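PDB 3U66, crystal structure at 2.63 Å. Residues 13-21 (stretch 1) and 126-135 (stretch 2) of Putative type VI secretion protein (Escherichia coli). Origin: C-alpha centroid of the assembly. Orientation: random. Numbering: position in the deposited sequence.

Stretch 1 13-21: FYPGWLMVS
Stretch 2, residues 126-135: TCLCRTLQLG

Residues 13-21 and 126-135 belong to one chain, and both are mainly helical. The first stretch is helix throughout, with phi/psi near -60/-42 over most of its length and -90/-13 at Phe13. It is kinked where the nitrogens of Pro15 and Gly16 have no bond to the turn before; proline, lacking an amide hydrogen, cannot supply one. Regular bonding follows, from Trp17 N to Phe13 O (2.7 Å) through Ser21 N to Trp17 O (3.1 Å). The second stretch is helical for most of its length, and Leu134 N bonds to Arg130 O at 3.0 Å. Gly135 leaves helical angles at phi/psi 119/9 in a Schellman motif, with a weak bond from its N to Leu132 O of 3.4 Å. At these angles a CB would be jammed against the preceding carbonyl oxygen, so glycine suits the turn. The helices run nearly parallel, N-to-C directions 17° apart, with axes no closer than 11.3 Å. Phe13 lies level with Cys127, their CA atoms 8.4 Å apart. This wide spacing leaves room for large side chains, and 403 Å² is buried between the stretches.

Trp17 is the centre of the contact. Its CB points toward the second helix, and chi1 -76° (m) with chi2 -21° places the indole among Cys127, Arg130 and Leu134. Arg130 lays its aliphatic portion over one face of the indole: CG stands 3.4 Å from the centroid of the six-membered ring, only 3° off the normal, a CH-pi contact, while CB is 3.6 Å from Trp17 CZ2. Arginine fits here because its methylenes can cover an aromatic surface while its charged end continues to polar partners. With chi1 -135°, chi2 66° (p), chi3 141° and chi4 118°, Arg130 NH2 gives a weak hydrogen bond to Tyr14 OH (3.0 Å, 122° at the hydrogen), and NH1 bonds Gln133 OE1 at 2.9 Å. Tyr14 (chi1 -88°, chi2 -51°) starts sideways, but its length brings the hydroxyl to the guanidinium.

The indole nitrogen is served by water. Trp17 NE1 donates to water 1 (3.0 Å), which in turn donates to Thr131 OG1 (2.7 Å). Thr131, chi1 -61° (m), also gives a hydrogen bond from OG1 to Cys127 O at 2.7 Å, so its small hydroxyl serves both its own helix and the bridge.

Cys127, chi1 -70° (m), places a compact, polarizable sulfur beside two aromatic rings. Cys127 SG is 3.8 Å from Phe13 CD2, oblique to that ring, and 3.9 Å from Trp17 CZ2, at the indole edge. The CA-to-CB bond of Phe13 points toward the second helix, and the ring takes chi1 -70° (m) and chi2 -72°.

Further along, Leu134 (chi1 -52°, m; chi2 -176°, t) inserts its branched apolar end against the first helix. Its CD1 lies 3.6 Å from both Trp17 CD1 and Trp17 O, and 3.8 Å from Val20 CG2. Val20, at an off-well chi1 of -20°, offers a short branched surface suited to such close packing.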

ATOM      1  N   PHE A  13      12.288  -0.081  -1.683  1.00 49.52           N
ATOM      2  CA  PHE A  13      11.194   0.127  -0.744  1.00 48.38           C
ATOM      3  C   PHE A  13      11.377  -0.456   0.647  1.00 52.89           C
ATOM      4  O   PHE A  13      10.616  -0.080   1.537  1.00 52.39           O
ATOM      5  CB  PHE A  13       9.854  -0.309  -1.359  1.00 49.59           C
ATOM      6  CG  PHE A  13       9.328   0.559  -2.479  1.00 50.11           C
ATOM      7  CD1 PHE A  13       8.814   1.826  -2.219  1.00 52.13           C
ATOM      8  CD2 PHE A  13       9.310   0.094  -3.791  1.00 51.01           C
ATOM      9  CE1 PHE A  13       8.321   2.622  -3.256  1.00 52.86           C
ATOM     10  CE2 PHE A  13       8.827   0.893  -4.828  1.00 53.11           C
ATOM     11  CZ  PHE A  13       8.341   2.153  -4.556  1.00 51.53           C
ATOM     12  N   TYR A  14      12.379  -1.349   0.854  1.00 50.28           N
ATOM     13  CA  TYR A  14      12.652  -1.976   2.163  1.00 49.77           C
ATOM     14  C   TYR A  14      12.748  -0.987   3.341  1.00 51.96           C
ATOM     15  O   TYR A  14      12.026  -1.195   4.315  1.00 52.17           O
ATOM     16  CB  TYR A  14      13.871  -2.926   2.129  1.00 50.71           C
ATOM     17  CG  TYR A  14      13.567  -4.354   1.747  1.00 51.60           C
ATOM     18  CD1 TYR A  14      12.563  -5.077   2.384  1.00 54.22           C
ATOM     19  CD2 TYR A  14      14.364  -5.033   0.824  1.00 51.68           C
ATOM     20  CE1 TYR A  14      12.288  -6.398   2.046  1.00 55.30           C
ATOM     21  CE2 TYR A  14      14.101  -6.354   0.474  1.00 52.25           C
ATOM     22  CZ  TYR A  14      13.063  -7.033   1.089  1.00 61.11           C
ATOM     23  OH  TYR A  14      12.805  -8.336   0.759  1.00 64.95           O
ATOM     24  N   PRO A  15      13.553   0.105   3.299  1.00 47.37           N
ATOM     25  CA  PRO A  15      13.573   1.033   4.447  1.00 46.87           C
ATOM     26  C   PRO A  15      12.186   1.592   4.804  1.00 51.60           C
ATOM     27  O   PRO A  15      11.817   1.631   5.981  1.00 50.56           O
ATOM     28  CB  PRO A  15      14.537   2.140   3.992  1.00 48.01           C
ATOM     29  CG  PRO A  15      15.365   1.530   2.944  1.00 52.10           C
ATOM     30  CD  PRO A  15      14.450   0.587   2.224  1.00 48.11           C
ATOM     31  N   GLY A  16      11.423   1.982   3.777  1.00 49.05           N
ATOM     32  CA  GLY A  16      10.073   2.515   3.913  1.00 48.39           C
ATOM     33  C   GLY A  16       9.097   1.478   4.418  1.00 52.51           C
ATOM     34  O   GLY A  16       8.304   1.753   5.328  1.00 51.03           O
ATOM     35  N   TRP A  17       9.166   0.265   3.840  1.00 49.98           N
ATOM     36  CA  TRP A  17       8.353  -0.878   4.253  1.00 50.20           C
ATOM     37  C   TRP A  17       8.572  -1.238   5.719  1.00 54.86           C
ATOM     38  O   TRP A  17       7.596  -1.517   6.422  1.00 54.40           O
ATOM     39  CB  TRP A  17       8.609  -2.095   3.362  1.00 49.09           C
ATOM     40  CG  TRP A  17       7.962  -2.026   2.006  1.00 50.12           C
ATOM     41  CD1 TRP A  17       6.903  -1.245   1.626  1.00 53.27           C
ATOM     42  CD2 TRP A  17       8.313  -2.806   0.853  1.00 50.31           C
ATOM     43  NE1 TRP A  17       6.597  -1.470   0.305  1.00 52.35           N
ATOM     44  CE2 TRP A  17       7.433  -2.440  -0.190  1.00 53.66           C
ATOM     45  CE3 TRP A  17       9.320  -3.756   0.593  1.00 51.49           C
ATOM     46  CZ2 TRP A  17       7.532  -2.977  -1.478  1.00 52.84           C
ATOM     47  CZ3 TRP A  17       9.392  -4.318  -0.673  1.00 53.11           C
ATOM     48  CH2 TRP A  17       8.511  -3.924  -1.695  1.00 53.84           C
ATOM     49  N   LEU A  18       9.840  -1.183   6.191  1.00 51.29           N
ATOM     50  CA  LEU A  18      10.152  -1.467   7.582  1.00 51.48           C
ATOM     51  C   LEU A  18       9.578  -0.371   8.485  1.00 59.53           C
ATOM     52  O   LEU A  18       9.023  -0.690   9.538  1.00 59.80           O
ATOM     53  CB  LEU A  18      11.662  -1.667   7.783  1.00 50.97           C
ATOM     54  CG  LEU A  18      12.138  -2.166   9.165  1.00 54.34           C
ATOM     55  CD1 LEU A  18      11.621  -3.586   9.485  1.00 53.58           C
ATOM     56  CD2 LEU A  18      13.661  -2.114   9.260  1.00 55.29           C
HETATM   57  N   MSE A  19       9.650   0.907   8.034  1.00 57.93           N
HETATM   58  CA  MSE A  19       9.107   2.074   8.733  1.00 58.44           C
HETATM   59  C   MSE A  19       7.591   1.967   8.916  1.00 60.81           C
HETATM   60  O   MSE A  19       7.118   2.210  10.024  1.00 59.58           O
HETATM   61  CB  MSE A  19       9.510   3.375   8.017  1.00 61.88           C
HETATM   62  CG  MSE A  19       8.983   4.674   8.670  1.00 70.87           C
HETATM   63 SE   MSE A  19       8.919   6.253   7.459  1.00 81.29          SE
HETATM   64  CE  MSE A  19       8.321   5.384   5.834  1.00 77.78           C
ATOM     65  N   VAL A  20       6.835   1.581   7.857  1.00 58.40           N
ATOM     66  CA  VAL A  20       5.375   1.401   7.962  1.00 58.61           C
ATOM     67  C   VAL A  20       5.040   0.251   8.911  1.00 64.17           C
ATOM     68  O   VAL A  20       4.131   0.395   9.730  1.00 64.07           O
ATOM     69  CB  VAL A  20       4.528   1.396   6.640  1.00 62.49           C
ATOM     70  CG1 VAL A  20       5.246   2.055   5.468  1.00 62.50           C
ATOM     71  CG2 VAL A  20       4.013   0.008   6.265  1.00 62.03           C
ATOM     72  N   SER A  21       5.824  -0.854   8.842  1.00 61.64           N
ATOM     73  CA  SER A  21       5.676  -2.028   9.707  1.00 61.88           C
ATOM     74  C   SER A  21       5.866  -1.643  11.183  1.00 66.19           C
ATOM     75  O   SER A  21       5.116  -2.122  12.035  1.00 66.04           O
ATOM     76  CB  SER A  21       6.659  -3.124   9.310  1.00 65.37           C
ATOM     77  OG  SER A  21       6.235  -4.384   9.803  1.00 73.48           O
ATOM     78  N   THR A 126       4.641  -7.341  -7.160  1.00 54.89           N
ATOM     79  CA  THR A 126       5.343  -7.632  -5.909  1.00 54.79           C
ATOM     80  C   THR A 126       5.024  -6.536  -4.898  1.00 58.84           C
ATOM     81  O   THR A 126       4.598  -6.841  -3.782  1.00 58.74           O
ATOM     82  CB  THR A 126       6.848  -7.826  -6.164  1.00 59.94           C
ATOM     83  OG1 THR A 126       7.028  -8.915  -7.077  1.00 59.45           O
ATOM     84  CG2 THR A 126       7.645  -8.072  -4.879  1.00 55.31           C
ATOM     85  N   CYS A 127       5.180  -5.267  -5.313  1.00 55.14           N
ATOM     86  CA  CYS A 127       4.920  -4.095  -4.483  1.00 54.69           C
ATOM     87  C   CYS A 127       3.474  -4.010  -4.016  1.00 58.06           C
ATOM     88  O   CYS A 127       3.239  -3.666  -2.859  1.00 57.72           O
ATOM     89  CB  CYS A 127       5.364  -2.830  -5.201  1.00 55.01           C
ATOM     90  SG  CYS A 127       7.160  -2.679  -5.349  1.00 59.16           S
ATOM     91  N   LEU A 128       2.518  -4.375  -4.894  1.00 53.65           N
ATOM     92  CA  LEU A 128       1.089  -4.398  -4.585  1.00 53.65           C
ATOM     93  C   LEU A 128       0.759  -5.500  -3.558  1.00 59.19           C
ATOM     94  O   LEU A 128      -0.156  -5.334  -2.741  1.00 58.70           O
ATOM     95  CB  LEU A 128       0.247  -4.551  -5.866  1.00 53.61           C
ATOM     96  CG  LEU A 128       0.274  -3.375  -6.855  1.00 58.55           C
ATOM     97  CD1 LEU A 128      -0.417  -3.736  -8.137  1.00 58.98           C
ATOM     98  CD2 LEU A 128      -0.347  -2.111  -6.265  1.00 60.51           C
ATOM     99  N   CYS A 129       1.528  -6.609  -3.586  1.00 56.20           N
ATOM    100  CA  CYS A 129       1.388  -7.709  -2.635  1.00 56.49           C
ATOM    101  C   CYS A 129       1.965  -7.279  -1.298  1.00 58.75           C
ATOM    102  O   CYS A 129       1.365  -7.530  -0.251  1.00 58.14           O
ATOM    103  CB  CYS A 129       2.066  -8.977  -3.153  1.00 57.04           C
ATOM    104  SG  CYS A 129       1.148  -9.820  -4.463  1.00 60.77           S
ATOM    105  N   ARG A 130       3.125  -6.614  -1.341  1.00 54.74           N
ATOM    106  CA  ARG A 130       3.810  -6.101  -0.157  1.00 54.08           C
ATOM    107  C   ARG A 130       2.950  -5.044   0.531  1.00 57.99           C
ATOM    108  O   ARG A 130       2.870  -5.050   1.764  1.00 57.83           O
ATOM    109  CB  ARG A 130       5.199  -5.550  -0.528  1.00 52.03           C
ATOM    110  CG  ARG A 130       6.328  -5.970   0.412  1.00 59.87           C
ATOM    111  CD  ARG A 130       6.606  -7.456   0.351  1.00 67.43           C
ATOM    112  NE  ARG A 130       8.029  -7.781   0.423  1.00 72.59           N
ATOM    113  CZ  ARG A 130       8.593  -8.501   1.387  1.00 79.30           C
ATOM    114  NH1 ARG A 130       7.858  -8.974   2.389  1.00 59.05           N
ATOM    115  NH2 ARG A 130       9.893  -8.750   1.365  1.00 68.23           N
ATOM    116  N   THR A 131       2.253  -4.190  -0.269  1.00 53.85           N
ATOM    117  CA  THR A 131       1.351  -3.143   0.213  1.00 53.74           C
ATOM    118  C   THR A 131       0.220  -3.774   1.043  1.00 57.75           C
ATOM    119  O   THR A 131      -0.075  -3.292   2.133  1.00 56.99           O
ATOM    120  CB  THR A 131       0.870  -2.270  -0.964  1.00 61.42           C
ATOM    121  OG1 THR A 131       2.004  -1.654  -1.583  1.00 61.30           O
ATOM    122  CG2 THR A 131      -0.130  -1.203  -0.549  1.00 58.33           C
ATOM    123  N   LEU A 132      -0.365  -4.874   0.541  1.00 55.32           N
ATOM    124  CA  LEU A 132      -1.443  -5.603   1.215  1.00 55.40           C
ATOM    125  C   LEU A 132      -0.959  -6.407   2.411  1.00 61.54           C
ATOM    126  O   LEU A 132      -1.702  -6.527   3.387  1.00 62.32           O
ATOM    127  CB  LEU A 132      -2.224  -6.511   0.245  1.00 54.96           C
ATOM    128  CG  LEU A 132      -2.960  -5.853  -0.932  1.00 58.71           C
ATOM    129  CD1 LEU A 132      -3.786  -6.858  -1.670  1.00 58.26           C
ATOM    130  CD2 LEU A 132      -3.836  -4.700  -0.492  1.00 60.40           C
ATOM    131  N   GLN A 133       0.271  -6.960   2.337  1.00 57.98           N
ATOM    132  CA  GLN A 133       0.901  -7.733   3.409  1.00 57.27           C
ATOM    133  C   GLN A 133       1.164  -6.846   4.619  1.00 60.98           C
ATOM    134  O   GLN A 133       0.973  -7.299   5.741  1.00 61.39           O
ATOM    135  CB  GLN A 133       2.220  -8.361   2.916  1.00 58.38           C
ATOM    136  CG  GLN A 133       2.936  -9.236   3.954  1.00 61.06           C
ATOM    137  CD  GLN A 133       4.405  -9.457   3.695  1.00 74.23           C
ATOM    138  OE1 GLN A 133       4.996  -8.936   2.748  1.00 72.01           O
ATOM    139  NE2 GLN A 133       5.036 -10.220   4.560  1.00 64.16           N
ATOM    140  N   LEU A 134       1.586  -5.588   4.400  1.00 57.66           N
ATOM    141  CA  LEU A 134       1.909  -4.665   5.496  1.00 57.74           C
ATOM    142  C   LEU A 134       0.700  -4.046   6.207  1.00 60.96           C
ATOM    143  O   LEU A 134       0.867  -3.344   7.209  1.00 59.88           O
ATOM    144  CB  LEU A 134       2.968  -3.612   5.098  1.00 57.80           C
ATOM    145  CG  LEU A 134       4.282  -4.124   4.470  1.00 62.62           C
ATOM    146  CD1 LEU A 134       5.223  -2.994   4.232  1.00 63.47           C
ATOM    147  CD2 LEU A 134       4.964  -5.168   5.324  1.00 64.00           C
ATOM    148  N   GLY A 135      -0.497  -4.326   5.701  1.00 57.78           N
ATOM    149  CA  GLY A 135      -1.729  -3.874   6.325  1.00 58.06           C
ATOM    150  C   GLY A 135      -2.646  -2.957   5.549  1.00 63.23           C
ATOM    151  O   GLY A 135      -3.606  -2.448   6.140  1.00 63.80           O
TER
HETATM  152  O   HOH W   1       4.218  -0.184  -0.923  1.00 38.63           O